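Local coordinates for AclR protein (PDB 2GEY) that is a putative hydroxylase of the SnoaL-like family, probably acting in the biosynthesis of aromatic polyketide antibiotics, at residues A76-V81 with H102-L107. Numbering follows the deposited sequence.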
loop_
_atom_site.group_PDB
_atom_site.type_symbol
_atom_site.label_atom_id
_atom_site.label_comp_id
_atom_site.label_asym_id
_atom_site.label_seq_id
_atom_site.Cartn_x
_atom_site.Cartn_y
_atom_site.Cartn_z
ATOM N N ALA A 76 -6.628 -2.012 -11.905
ATOM C CA ALA A 76 -5.692 -1.714 -10.814
ATOM C C ALA A 76 -4.320 -2.310 -11.134
ATOM O O ALA A 76 -4.222 -3.458 -11.594
ATOM C CB ALA A 76 -6.205 -2.269 -9.495
ATOM N N LEU A 77 -3.276 -1.529 -10.879
ATOM C CA LEU A 77 -1.906 -1.933 -11.157
ATOM C C LEU A 77 -1.108 -1.788 -9.882
ATOM O O LEU A 77 -1.134 -0.723 -9.260
ATOM C CB LEU A 77 -1.267 -1.047 -12.219
ATOM C CG LEU A 77 -1.963 -1.078 -13.585
ATOM C CD1 LEU A 77 -3.056 -0.028 -13.634
ATOM C CD2 LEU A 77 -0.960 -0.835 -14.678
ATOM N N ARG A 78 -0.409 -2.845 -9.509
ATOM C CA ARG A 78 0.552 -2.794 -8.419
ATOM C C ARG A 78 1.921 -2.606 -9.069
ATOM O O ARG A 78 2.363 -3.438 -9.871
ATOM C CB ARG A 78 0.503 -4.077 -7.587
ATOM C CG ARG A 78 1.480 -4.069 -6.411
ATOM C CD ARG A 78 1.163 -5.143 -5.379
ATOM N NE ARG A 78 1.017 -6.467 -5.985
ATOM C CZ ARG A 78 2.021 -7.290 -6.264
ATOM N NH1 ARG A 78 3.267 -6.968 -5.997
ATOM N NH2 ARG A 78 1.769 -8.461 -6.811
ATOM N N ILE A 79 2.579 -1.513 -8.703
ATOM C CA ILE A 79 3.761 -1.034 -9.399
ATOM C C ILE A 79 4.906 -0.777 -8.423
ATOM O O ILE A 79 4.691 -0.229 -7.341
ATOM C CB ILE A 79 3.433 0.272 -10.149
ATOM C CG1 ILE A 79 2.415 -0.006 -11.264
ATOM C CG2 ILE A 79 4.702 0.921 -10.711
ATOM C CD1 ILE A 79 1.724 1.216 -11.796
ATOM N N THR A 80 6.113 -1.166 -8.825
ATOM C CA THR A 80 7.331 -0.801 -8.121
ATOM C C THR A 80 8.089 0.200 -8.979
ATOM O O THR A 80 8.308 -0.033 -10.172
ATOM C CB THR A 80 8.199 -2.035 -7.846
ATOM O OG1 THR A 80 7.477 -2.923 -6.980
ATOM C CG2 THR A 80 9.539 -1.638 -7.194
ATOM N N VAL A 81 8.454 1.324 -8.373
ATOM C CA VAL A 81 9.224 2.358 -9.054
ATOM C C VAL A 81 10.667 2.290 -8.588
ATOM O O VAL A 81 10.929 2.151 -7.389
ATOM C CB VAL A 81 8.674 3.769 -8.767
ATOM C CG1 VAL A 81 9.471 4.820 -9.547
ATOM C CG2 VAL A 81 7.193 3.845 -9.121
ATOM N N HIS A 102 6.697 1.938 -3.887
ATOM C CA HIS A 102 5.675 0.989 -4.315
ATOM C C HIS A 102 4.346 1.683 -4.279
ATOM O O HIS A 102 4.099 2.521 -3.413
ATOM C CB HIS A 102 5.668 -0.228 -3.390
ATOM C CG HIS A 102 7.023 -0.833 -3.199
ATOM N ND1 HIS A 102 7.546 -1.773 -4.059
ATOM C CD2 HIS A 102 7.985 -0.586 -2.279
ATOM C CE1 HIS A 102 8.764 -2.094 -3.665
ATOM N NE2 HIS A 102 9.053 -1.394 -2.582
ATOM N N LEU A 103 3.478 1.357 -5.224
ATOM C CA LEU A 103 2.157 1.962 -5.251
ATOM C C LEU A 103 1.150 1.056 -5.930
ATOM O O LEU A 103 1.526 0.143 -6.656
ATOM C CB LEU A 103 2.224 3.312 -5.967
ATOM C CG LEU A 103 2.799 3.274 -7.390
ATOM C CD1 LEU A 103 1.694 3.223 -8.412
ATOM C CD2 LEU A 103 3.702 4.465 -7.652
ATOM N N VAL A 104 -0.121 1.329 -5.676
ATOM C CA VAL A 104 -1.205 0.743 -6.432
ATOM C C VAL A 104 -1.980 1.909 -7.031
ATOM O O VAL A 104 -2.335 2.865 -6.331
ATOM C CB VAL A 104 -2.129 -0.155 -5.579
ATOM C CG1 VAL A 104 -3.353 -0.602 -6.400
ATOM C CG2 VAL A 104 -1.364 -1.356 -5.067
ATOM N N GLU A 105 -2.218 1.843 -8.337
ATOM C CA GLU A 105 -3.061 2.812 -9.016
ATOM C C GLU A 105 -4.329 2.113 -9.453
ATOM O O GLU A 105 -4.265 1.019 -10.001
ATOM C CB GLU A 105 -2.353 3.376 -10.245
ATOM C CG GLU A 105 -1.159 4.237 -9.876
ATOM C CD GLU A 105 -0.564 4.974 -11.042
ATOM O OE1 GLU A 105 0.377 4.420 -11.664
ATOM O OE2 GLU A 105 -1.013 6.115 -11.328
ATOM N N GLU A 106 -5.468 2.754 -9.222
ATOM C CA GLU A 106 -6.748 2.228 -9.655
ATOM C C GLU A 106 -7.377 3.271 -10.560
ATOM O O GLU A 106 -7.397 4.454 -10.223
ATOM C CB GLU A 106 -7.636 1.902 -8.453
ATOM C CG GLU A 106 -8.960 1.241 -8.804
ATOM C CD GLU A 106 -9.823 0.945 -7.593
ATOM O OE1 GLU A 106 -9.332 1.037 -6.438
ATOM O OE2 GLU A 106 -11.006 0.596 -7.796
ATOM N N LEU A 107 -7.897 2.820 -11.699
ATOM C CA LEU A 107 -8.454 3.706 -12.716
ATOM C C LEU A 107 -9.833 3.224 -13.138
ATOM O O LEU A 107 -10.047 2.023 -13.292
ATOM C CB LEU A 107 -7.546 3.743 -13.949
ATOM C CG LEU A 107 -6.109 4.253 -13.794
ATOM C CD1 LEU A 107 -5.430 4.243 -15.148
ATOM C CD2 LEU A 107 -6.059 5.645 -13.186
#
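His-102 and Thr-80 lie side by side on one face of an antiparallel strand pair, and His-102 ND1 donates to Thr-80 OG1 over 3.1 Å, with the hydroxyl tilted 15° from the ring plane. In His-102, chi1 (-51°) sets CG anti to the carbonyl carbon, and chi2 (-86°) turns the ring so that ND1 faces the Thr-80 hydroxyl; Thr-80 CG2 meets ring atom CE1 of His-102 at 3.6 Å. On the reverse face, in one of two conformers of Leu-103, its CD1 lies against Ile-79 CB at 3.8 Å and its CD2 against Val-81 CG2. Ile-79 CD1 also touches carboxylate oxygen OE1 of Glu-105 at 3.5 Å. Beneath these side chains, Leu-77 with Glu-105 and Ile-79 with Leu-103 form hydrogen-bonded pairs; the straightest link is Ile-79 N to Leu-103 O (2.8 Å). Between them, Val-104 CG2 packs against Arg-78 CB and CG in a non-hydrogen-bonded pair. The strands belong to the curved sheet of the NTF2-like alpha+beta barrel, where Leu-77 also packs on Val-14 of helix 3-18. On the Arg-78 face the second subunit adds Asp-39, bonded to Thr-80 OG1, and Glu-106, salt-bridged to Arg-78 NE, while Glu-106 here binds Ser-67 of that subunit. Thus one face joins the dimer through polar bonds, Thr-80 OG1 linking His-102 to a partner carboxylate, a relay consistent with hydrogen on ND1. The other is mainly apolar, yet bears Glu-105, whose OE1 is hydrogen-bonded to a glycerol, probably from the crystallisation liquor, which may mark a pocket on this face.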